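Local coordinates for calcium uptake protein 2, mitochondrial (Homo sapiens, PDB 6LB7), which probably senses calcium through its EF-hands and, with its MICU partners, gates calcium uptake into mitochondria by the uniporter channel, at residues B[13-26]-B[39-53]. Residues are numbered along the deposited sequence; the frame is centred on the assembly and turned at random.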
ATOM      1  N   ARG B  13      18.124  16.524 -11.721  1.00 45.52           N
ATOM      2  CA  ARG B  13      17.065  17.060 -12.565  1.00 39.07           C
ATOM      3  C   ARG B  13      16.544  18.390 -12.032  1.00 37.43           C
ATOM      4  O   ARG B  13      16.272  19.316 -12.807  1.00 41.85           O
ATOM      5  CB  ARG B  13      15.938  16.055 -12.659  1.00 33.14           C
ATOM      6  CG  ARG B  13      14.747  16.634 -13.322  1.00 29.29           C
ATOM      7  CD  ARG B  13      13.676  15.611 -13.425  1.00 22.15           C
ATOM      8  NE  ARG B  13      12.595  16.103 -14.265  1.00 35.05           N
ATOM      9  CZ  ARG B  13      12.598  16.019 -15.586  1.00 35.37           C
ATOM     10  NH1 ARG B  13      13.631  15.462 -16.211  1.00 44.59           N
ATOM     11  NH2 ARG B  13      11.578  16.487 -16.281  1.00 32.66           N
ATOM     12  N   PHE B  14      16.402  18.504 -10.711  1.00 37.47           N
ATOM     13  CA  PHE B  14      16.029  19.785 -10.122  1.00 33.17           C
ATOM     14  C   PHE B  14      17.008  20.878 -10.533  1.00 32.97           C
ATOM     15  O   PHE B  14      16.601  21.934 -11.030  1.00 26.35           O
ATOM     16  CB  PHE B  14      15.966  19.665  -8.601  1.00 18.83           C
ATOM     17  CG  PHE B  14      15.753  20.987  -7.893  1.00 26.40           C
ATOM     18  CD1 PHE B  14      14.487  21.539  -7.790  1.00 21.16           C
ATOM     19  CD2 PHE B  14      16.824  21.670  -7.324  1.00 22.18           C
ATOM     20  CE1 PHE B  14      14.287  22.754  -7.132  1.00 21.68           C
ATOM     21  CE2 PHE B  14      16.639  22.885  -6.673  1.00 27.08           C
ATOM     22  CZ  PHE B  14      15.369  23.429  -6.571  1.00 20.55           C
ATOM     23  N   MET B  15      18.309  20.634 -10.348  1.00 31.88           N
ATOM     24  CA  MET B  15      19.262  21.700 -10.667  1.00 40.81           C
ATOM     25  C   MET B  15      19.363  21.953 -12.168  1.00 34.04           C
ATOM     26  O   MET B  15      19.611  23.090 -12.590  1.00 33.00           O
ATOM     27  CB  MET B  15      20.633  21.377 -10.077  1.00 40.80           C
ATOM     28  CG  MET B  15      20.770  21.756  -8.621  1.00 45.62           C
ATOM     29  SD  MET B  15      22.415  21.468  -7.928  1.00 58.51           S
ATOM     30  CE  MET B  15      22.441  19.698  -7.828  1.00 62.08           C
ATOM     31  N   GLN B  16      19.069  20.959 -13.006  1.00 26.02           N
ATOM     32  CA  GLN B  16      19.025  21.190 -14.447  1.00 36.65           C
ATOM     33  C   GLN B  16      17.909  22.165 -14.826  1.00 40.65           C
ATOM     34  O   GLN B  16      18.097  23.019 -15.700  1.00 44.18           O
ATOM     35  CB  GLN B  16      18.864  19.853 -15.175  1.00 51.64           C
ATOM     36  CG  GLN B  16      18.013  19.881 -16.434  1.00 65.26           C
ATOM     37  CD  GLN B  16      17.977  18.520 -17.134  1.00 76.62           C
ATOM     38  OE1 GLN B  16      17.704  17.495 -16.509  1.00 78.52           O
ATOM     39  NE2 GLN B  16      18.266  18.511 -18.431  1.00 78.67           N
ATOM     40  N   PHE B  17      16.739  22.062 -14.176  1.00 30.87           N
ATOM     41  CA  PHE B  17      15.622  22.953 -14.477  1.00 23.43           C
ATOM     42  C   PHE B  17      15.632  24.242 -13.664  1.00 21.76           C
ATOM     43  O   PHE B  17      14.953  25.199 -14.042  1.00 26.67           O
ATOM     44  CB  PHE B  17      14.285  22.236 -14.245  1.00 27.82           C
ATOM     45  CG  PHE B  17      13.824  21.434 -15.416  1.00 25.52           C
ATOM     46  CD1 PHE B  17      13.007  22.002 -16.379  1.00 25.87           C
ATOM     47  CD2 PHE B  17      14.212  20.108 -15.559  1.00 29.00           C
ATOM     48  CE1 PHE B  17      12.583  21.256 -17.473  1.00 25.04           C
ATOM     49  CE2 PHE B  17      13.792  19.363 -16.636  1.00 28.74           C
ATOM     50  CZ  PHE B  17      12.981  19.945 -17.598  1.00 28.45           C
ATOM     51  N   SER B  18      16.355  24.284 -12.550  1.00 21.22           N
ATOM     52  CA  SER B  18      16.407  25.499 -11.739  1.00 28.11           C
ATOM     53  C   SER B  18      17.018  26.661 -12.518  1.00 29.43           C
ATOM     54  O   SER B  18      18.082  26.530 -13.125  1.00 29.87           O
ATOM     55  CB  SER B  18      17.210  25.244 -10.465  1.00 30.97           C
ATOM     56  OG  SER B  18      16.586  24.249  -9.674  1.00 34.91           O
ATOM     57  N   SER B  19      16.346  27.806 -12.493  1.00 28.86           N
ATOM     58  CA  SER B  19      16.858  29.009 -13.126  1.00 32.15           C
ATOM     59  C   SER B  19      17.413  30.016 -12.126  1.00 32.43           C
ATOM     60  O   SER B  19      17.830  31.108 -12.530  1.00 32.72           O
ATOM     61  CB  SER B  19      15.763  29.665 -13.981  1.00 28.26           C
ATOM     62  OG  SER B  19      14.704  30.174 -13.188  1.00 31.48           O
ATOM     63  N   LEU B  20      17.454  29.673 -10.840  1.00 29.56           N
ATOM     64  CA  LEU B  20      17.840  30.600  -9.787  1.00 30.85           C
ATOM     65  C   LEU B  20      18.872  29.957  -8.867  1.00 31.05           C
ATOM     66  O   LEU B  20      18.900  28.732  -8.689  1.00 29.85           O
ATOM     67  CB  LEU B  20      16.616  31.044  -8.967  1.00 34.87           C
ATOM     68  CG  LEU B  20      15.537  31.833  -9.720  1.00 31.68           C
ATOM     69  CD1 LEU B  20      14.452  32.276  -8.750  1.00 33.29           C
ATOM     70  CD2 LEU B  20      16.141  33.033 -10.420  1.00 35.20           C
ATOM     71  N   GLU B  21      19.722  30.798  -8.279  1.00 26.08           N
ATOM     72  CA  GLU B  21      20.752  30.366  -7.342  1.00 33.70           C
ATOM     73  C   GLU B  21      20.881  31.400  -6.230  1.00 28.15           C
ATOM     74  O   GLU B  21      20.752  32.598  -6.473  1.00 31.80           O
ATOM     75  CB  GLU B  21      22.103  30.158  -8.051  1.00 40.62           C
ATOM     76  CG  GLU B  21      23.225  29.573  -7.178  1.00 49.22           C
ATOM     77  CD  GLU B  21      24.030  30.639  -6.438  1.00 61.28           C
ATOM     78  OE1 GLU B  21      24.048  31.799  -6.899  1.00 62.86           O
ATOM     79  OE2 GLU B  21      24.638  30.318  -5.393  1.00 64.54           O
ATOM     80  N   HIS B  22      21.122  30.929  -5.012  1.00 29.60           N
ATOM     81  CA  HIS B  22      21.384  31.824  -3.891  1.00 32.56           C
ATOM     82  C   HIS B  22      22.201  31.063  -2.861  1.00 35.39           C
ATOM     83  O   HIS B  22      21.760  30.014  -2.379  1.00 34.04           O
ATOM     84  CB  HIS B  22      20.079  32.335  -3.290  1.00 35.51           C
ATOM     85  CG  HIS B  22      20.261  33.193  -2.079  1.00 35.84           C
ATOM     86  ND1 HIS B  22      20.715  34.493  -2.146  1.00 43.01           N
ATOM     87  CD2 HIS B  22      20.036  32.940  -0.768  1.00 36.10           C
ATOM     88  CE1 HIS B  22      20.763  35.002  -0.928  1.00 44.55           C
ATOM     89  NE2 HIS B  22      20.351  34.081  -0.073  1.00 38.71           N
ATOM     90  N   GLU B  23      23.399  31.574  -2.552  1.00 30.44           N
ATOM     91  CA  GLU B  23      24.253  31.053  -1.477  1.00 27.77           C
ATOM     92  C   GLU B  23      24.487  29.553  -1.608  1.00 34.12           C
ATOM     93  O   GLU B  23      24.403  28.800  -0.637  1.00 42.56           O
ATOM     94  CB  GLU B  23      23.671  31.394  -0.103  1.00 37.14           C
ATOM     95  CG  GLU B  23      23.649  32.905   0.240  1.00 45.02           C
ATOM     96  CD  GLU B  23      25.038  33.578   0.359  1.00 63.49           C
ATOM     97  OE1 GLU B  23      25.105  34.669   0.973  1.00 69.75           O
ATOM     98  OE2 GLU B  23      26.050  33.031  -0.138  1.00 62.62           O
ATOM     99  N   GLY B  24      24.776  29.113  -2.829  1.00 33.89           N
ATOM    100  CA  GLY B  24      25.037  27.717  -3.095  1.00 35.22           C
ATOM    101  C   GLY B  24      23.811  26.854  -3.292  1.00 39.24           C
ATOM    102  O   GLY B  24      23.953  25.684  -3.678  1.00 43.22           O
ATOM    103  N   GLU B  25      22.617  27.376  -3.040  1.00 33.15           N
ATOM    104  CA  GLU B  25      21.389  26.608  -3.191  1.00 31.00           C
ATOM    105  C   GLU B  25      20.673  27.013  -4.471  1.00 33.32           C
ATOM    106  O   GLU B  25      20.625  28.195  -4.825  1.00 34.61           O
ATOM    107  CB  GLU B  25      20.463  26.805  -1.992  1.00 35.98           C
ATOM    108  CG  GLU B  25      21.078  26.356  -0.669  1.00 48.15           C
ATOM    109  CD  GLU B  25      21.536  24.905  -0.679  1.00 58.75           C
ATOM    110  OE1 GLU B  25      20.966  24.086  -1.435  1.00 60.40           O
ATOM    111  OE2 GLU B  25      22.478  24.586   0.082  1.00 64.60           O
ATOM    112  N   TYR B  26      20.112  26.030  -5.157  1.00 27.84           N
ATOM    113  CA  TYR B  26      19.371  26.294  -6.378  1.00 26.19           C
ATOM    114  C   TYR B  26      17.877  26.310  -6.099  1.00 25.92           C
ATOM    115  O   TYR B  26      17.385  25.665  -5.163  1.00 20.40           O
ATOM    116  CB  TYR B  26      19.723  25.263  -7.452  1.00 27.47           C
ATOM    117  CG  TYR B  26      21.127  25.474  -7.956  1.00 43.95           C
ATOM    118  CD1 TYR B  26      22.217  24.979  -7.252  1.00 54.59           C
ATOM    119  CD2 TYR B  26      21.370  26.219  -9.104  1.00 50.04           C
ATOM    120  CE1 TYR B  26      23.509  25.196  -7.692  1.00 61.68           C
ATOM    121  CE2 TYR B  26      22.657  26.441  -9.552  1.00 58.05           C
ATOM    122  CZ  TYR B  26      23.721  25.927  -8.842  1.00 62.27           C
ATOM    123  OH  TYR B  26      25.002  26.144  -9.281  1.00 66.71           O
ATOM    124  N   PHE B  39       8.042  18.095 -19.116  1.00 25.67           N
ATOM    125  CA  PHE B  39       9.097  17.778 -20.073  1.00 27.87           C
ATOM    126  C   PHE B  39      10.243  17.031 -19.408  1.00 28.00           C
ATOM    127  O   PHE B  39      10.532  17.226 -18.229  1.00 26.37           O
ATOM    128  CB  PHE B  39       9.651  19.046 -20.736  1.00 24.00           C
ATOM    129  CG  PHE B  39       8.585  19.941 -21.312  1.00 26.30           C
ATOM    130  CD1 PHE B  39       7.822  19.526 -22.395  1.00 31.81           C
ATOM    131  CD2 PHE B  39       8.351  21.196 -20.788  1.00 19.99           C
ATOM    132  CE1 PHE B  39       6.837  20.344 -22.924  1.00 29.16           C
ATOM    133  CE2 PHE B  39       7.361  22.015 -21.312  1.00 24.84           C
ATOM    134  CZ  PHE B  39       6.607  21.594 -22.380  1.00 29.05           C
ATOM    135  N   GLU B  40      10.964  16.253 -20.203  1.00 33.52           N
ATOM    136  CA  GLU B  40      12.168  15.586 -19.669  1.00 36.71           C
ATOM    137  C   GLU B  40      13.297  16.591 -19.802  1.00 38.44           C
ATOM    138  O   GLU B  40      14.049  16.687 -18.876  1.00 39.88           O
ATOM    139  CB  GLU B  40      12.496  14.325 -20.441  1.00 43.07           C
ATOM    140  CG  GLU B  40      11.343  13.382 -20.486  1.00 49.49           C
ATOM    141  CD  GLU B  40      11.790  12.007 -20.912  1.00 59.19           C
ATOM    142  OE1 GLU B  40      12.542  11.405 -20.151  1.00 58.31           O
ATOM    143  OE2 GLU B  40      11.383  11.569 -22.000  1.00 55.85           O
ATOM    144  N   GLN B  41      13.308  17.367 -20.886  1.00 48.10           N
ATOM    145  CA  GLN B  41      14.376  18.366 -21.110  1.00 57.11           C
ATOM    146  C   GLN B  41      13.815  19.709 -21.561  1.00 71.89           C
ATOM    147  O   GLN B  41      12.799  19.742 -22.224  1.00 73.40           O
ATOM    148  CB  GLN B  41      15.355  17.889 -22.178  1.00 47.35           C
ATOM    149  CG  GLN B  41      16.359  16.892 -21.649  1.00 47.35           C
ATOM    150  CD  GLN B  41      17.707  17.062 -22.296  1.00 47.35           C
ATOM    151  OE1 GLN B  41      17.899  17.907 -23.162  1.00 47.35           O
ATOM    152  NE2 GLN B  41      18.641  16.217 -21.892  1.00 47.35           N
ATOM    153  N   MET B  42      14.578  20.721 -21.205  1.00 54.09           N
ATOM    154  CA  MET B  42      14.758  22.154 -21.467  1.00 73.44           C
ATOM    155  C   MET B  42      14.307  22.543 -22.868  1.00 80.04           C
ATOM    156  O   MET B  42      14.007  23.722 -23.037  1.00 86.45           O
ATOM    157  CB  MET B  42      16.245  22.434 -21.316  1.00 83.48           C
ATOM    158  CG  MET B  42      17.120  21.488 -22.049  1.00 93.57           C
ATOM    159  SD  MET B  42      18.764  21.735 -21.459  1.00101.29           S
ATOM    160  CE  MET B  42      19.081  20.370 -20.530  1.00104.03           C
ATOM    161  N   GLU B  43      15.067  21.833 -23.715  1.00 88.22           N
ATOM    162  CA  GLU B  43      14.931  22.185 -25.160  1.00 88.13           C
ATOM    163  C   GLU B  43      15.804  23.389 -25.546  1.00 90.50           C
ATOM    164  O   GLU B  43      15.466  24.044 -26.535  1.00 89.61           O
ATOM    165  CB  GLU B  43      13.468  22.434 -25.504  1.00 85.89           C
ATOM    166  CG  GLU B  43      12.751  21.189 -25.921  1.00 83.68           C
ATOM    167  CD  GLU B  43      11.452  20.946 -25.256  1.00 81.55           C
ATOM    168  OE1 GLU B  43      10.732  21.827 -25.079  1.00 75.38           O
ATOM    169  OE2 GLU B  43      11.184  19.887 -24.915  1.00 84.19           O
ATOM    170  N   ARG B  44      16.623  23.917 -24.632  1.00 99.94           N
ATOM    171  CA  ARG B  44      17.342  25.215 -24.586  1.00103.36           C
ATOM    172  C   ARG B  44      17.885  25.038 -23.169  1.00100.54           C
ATOM    173  O   ARG B  44      17.237  24.377 -22.392  1.00100.33           O
ATOM    174  CB  ARG B  44      16.416  26.395 -24.896  1.00105.92           C
ATOM    175  CG  ARG B  44      16.533  26.909 -26.324  1.00107.68           C
ATOM    176  CD  ARG B  44      15.582  28.031 -26.693  1.00108.48           C
ATOM    177  NE  ARG B  44      15.805  28.497 -28.054  1.00109.01           N
ATOM    178  CZ  ARG B  44      15.374  29.650 -28.546  1.00104.61           C
ATOM    179  NH1 ARG B  44      14.788  29.688 -29.731  1.00103.32           N
ATOM    180  NH2 ARG B  44      15.538  30.765 -27.865  1.00102.01           N
ATOM    181  N   LYS B  45      18.979  25.700 -22.830  1.00129.94           N
ATOM    182  CA  LYS B  45      19.707  25.422 -21.554  1.00126.17           C
ATOM    183  C   LYS B  45      19.101  26.620 -20.813  1.00122.72           C
ATOM    184  O   LYS B  45      18.849  27.649 -21.444  1.00115.64           O
ATOM    185  CB  LYS B  45      21.227  25.599 -21.596  1.00 65.26           C
ATOM    186  CG  LYS B  45      21.957  25.424 -20.275  1.00 65.26           C
ATOM    187  CD  LYS B  45      23.454  25.567 -20.410  1.00 65.26           C
ATOM    188  CE  LYS B  45      24.207  25.420 -19.104  1.00 65.26           C
ATOM    189  NZ  LYS B  45      25.668  25.565 -19.268  1.00 65.26           N
ATOM    190  N   THR B  46      18.854  26.497 -19.511  1.00 78.30           N
ATOM    191  CA  THR B  46      18.304  27.684 -18.799  1.00 85.63           C
ATOM    192  C   THR B  46      19.432  28.430 -18.097  1.00 86.03           C
ATOM    193  O   THR B  46      20.284  27.780 -17.488  1.00 87.53           O
ATOM    194  CB  THR B  46      17.126  27.389 -17.860  1.00 86.83           C
ATOM    195  OG1 THR B  46      16.740  28.652 -17.314  1.00 88.01           O
ATOM    196  CG2 THR B  46      17.473  26.441 -16.735  1.00 84.26           C
ATOM    197  N   SER B  47      19.420  29.750 -18.257  1.00 88.16           N
ATOM    198  CA  SER B  47      20.383  30.708 -17.653  1.00 81.11           C
ATOM    199  C   SER B  47      20.107  30.762 -16.144  1.00 67.58           C
ATOM    200  O   SER B  47      18.927  30.830 -15.779  1.00 66.27           O
ATOM    201  CB  SER B  47      20.227  32.072 -18.279  1.00 82.44           C
ATOM    202  OG  SER B  47      20.570  32.088 -19.663  1.00 82.91           O
ATOM    203  N   VAL B  48      21.151  30.713 -15.315  1.00 71.10           N
ATOM    204  CA  VAL B  48      20.950  30.730 -13.837  1.00 54.41           C
ATOM    205  C   VAL B  48      21.272  32.121 -13.275  1.00 48.18           C
ATOM    206  O   VAL B  48      22.435  32.501 -13.271  1.00 50.10           O
ATOM    207  CB  VAL B  48      21.765  29.619 -13.157  1.00 46.50           C
ATOM    208  CG1 VAL B  48      21.685  29.721 -11.652  1.00 40.32           C
ATOM    209  CG2 VAL B  48      21.355  28.235 -13.624  1.00 42.62           C
ATOM    210  N   LYS B  49      20.253  32.860 -12.855  1.00 42.27           N
ATOM    211  CA  LYS B  49      20.461  34.177 -12.282  1.00 45.51           C
ATOM    212  C   LYS B  49      20.764  34.045 -10.796  1.00 51.46           C
ATOM    213  O   LYS B  49      20.021  33.383 -10.063  1.00 50.30           O
ATOM    214  CB  LYS B  49      19.236  35.064 -12.506  1.00 52.02           C
ATOM    215  CG  LYS B  49      18.909  35.315 -13.982  1.00 59.22           C
ATOM    216  CD  LYS B  49      20.141  35.729 -14.787  1.00 61.80           C
ATOM    217  CE  LYS B  49      20.676  37.098 -14.357  1.00 64.86           C
ATOM    218  NZ  LYS B  49      22.128  37.246 -14.673  1.00 62.32           N
ATOM    219  N   LYS B  50      21.871  34.648 -10.363  1.00 46.17           N
ATOM    220  CA  LYS B  50      22.178  34.727  -8.942  1.00 47.86           C
ATOM    221  C   LYS B  50      21.222  35.694  -8.266  1.00 49.86           C
ATOM    222  O   LYS B  50      20.888  36.744  -8.818  1.00 59.05           O
ATOM    223  CB  LYS B  50      23.615  35.192  -8.716  1.00 53.67           C
ATOM    224  CG  LYS B  50      24.681  34.148  -8.976  1.00 58.40           C
ATOM    225  CD  LYS B  50      26.063  34.724  -8.684  1.00 62.75           C
ATOM    226  CE  LYS B  50      27.130  33.642  -8.662  1.00 61.96           C
ATOM    227  NZ  LYS B  50      26.919  32.676  -7.543  1.00 59.38           N
ATOM    228  N   LEU B  51      20.779  35.338  -7.066  1.00 45.08           N
ATOM    229  CA  LEU B  51      19.862  36.165  -6.301  1.00 41.95           C
ATOM    230  C   LEU B  51      20.574  36.714  -5.077  1.00 38.98           C
ATOM    231  O   LEU B  51      21.269  35.972  -4.369  1.00 34.19           O
ATOM    232  CB  LEU B  51      18.627  35.371  -5.873  1.00 45.38           C
ATOM    233  CG  LEU B  51      17.644  34.996  -6.979  1.00 52.69           C
ATOM    234  CD1 LEU B  51      16.283  34.622  -6.385  1.00 50.06           C
ATOM    235  CD2 LEU B  51      17.521  36.131  -7.992  1.00 57.70           C
ATOM    236  N   THR B  52      20.408  38.008  -4.836  1.00 37.56           N
ATOM    237  CA  THR B  52      20.714  38.567  -3.533  1.00 45.31           C
ATOM    238  C   THR B  52      19.538  38.340  -2.601  1.00 41.44           C
ATOM    239  O   THR B  52      18.442  37.954  -3.018  1.00 34.27           O
ATOM    240  CB  THR B  52      21.007  40.072  -3.600  1.00 41.86           C
ATOM    241  OG1 THR B  52      19.854  40.760  -4.111  1.00 36.95           O
ATOM    242  CG2 THR B  52      22.224  40.365  -4.454  1.00 38.02           C
ATOM    243  N   LYS B  53      19.764  38.629  -1.318  1.00 40.22           N
ATOM    244  CA  LYS B  53      18.581  38.620  -0.477  1.00 45.27           C
ATOM    245  C   LYS B  53      17.594  39.698  -0.900  1.00 43.30           C
ATOM    246  O   LYS B  53      16.405  39.556  -0.623  1.00 47.67           O
ATOM    247  CB  LYS B  53      18.946  38.810   0.995  1.00 49.86           C
ATOM    248  CG  LYS B  53      19.851  37.791   1.534  1.00 53.48           C
ATOM    249  CD  LYS B  53      19.169  36.644   2.104  1.00 55.93           C
ATOM    250  CE  LYS B  53      20.023  35.950   2.943  1.00 59.79           C
ATOM    251  NZ  LYS B  53      20.218  34.633   2.585  1.00 63.90           N
TER
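Strand 49-50 joins the beta hairpin of strands 20-22 and 25-27 as a parallel edge strand, completing a small mixed sheet. Leu20 pairs with Lys49 and Glu21 with Lys50, and three backbone bonds alternate along the seam: Lys49 N to Ser19 O (3.0 Å), Glu21 N to Lys49 O (3.2 Å) and Leu51 N to Glu21 O (2.8 Å). Beside Lys49, Leu20 reaches diagonally to Leu51, CD1 against CD1 at 3.8 Å, and Leu51 also packs on Ile56 of helix 53-60, a place suited to a branched apolar chain. Where Glu21 and Lys50 project, the two run side by side, and Lys50 NZ meets Glu21 OE1 from above the carboxylate plane in a 3.1 Å salt bridge. The other oxygen, OE2, takes the N-H of Gly24, so the carboxylate also ties down the type I' turn; Gly24, with its positive phi, suits that bend. Val48 CG1 fills in against Glu21 CB and the Tyr26 ring.

His22 closes the strand end with both ring nitrogens. With CG anti to its backbone N (chi1 176°), the imidazole swings over to Leu51, where His22 ND1 donates an almost straight bond (173°) to Leu51 O at 2.7 Å. NE2 is then left as acceptor for Lys53 NZ, which lies in the ring plane; this pairing is consistent with a neutral ring and fixes its rotation. Beyond the sheet, the extended Arg13 side chain reaches from helix 11-17 to the carbonyls at the end of helix 30-38: Arg13 NH1 donates to Glu40 O (3.0 Å), while NH2 bonds Ser36 O. Phe17 CE2 sits over one face of the guanidinium, toward its rim. The chain leaves the hairpin through helix 30-38 and a long loop and returns as strand 49-50 beside 20-22, giving a three-stranded mixed sheet with the hairpin's first strand in the middle.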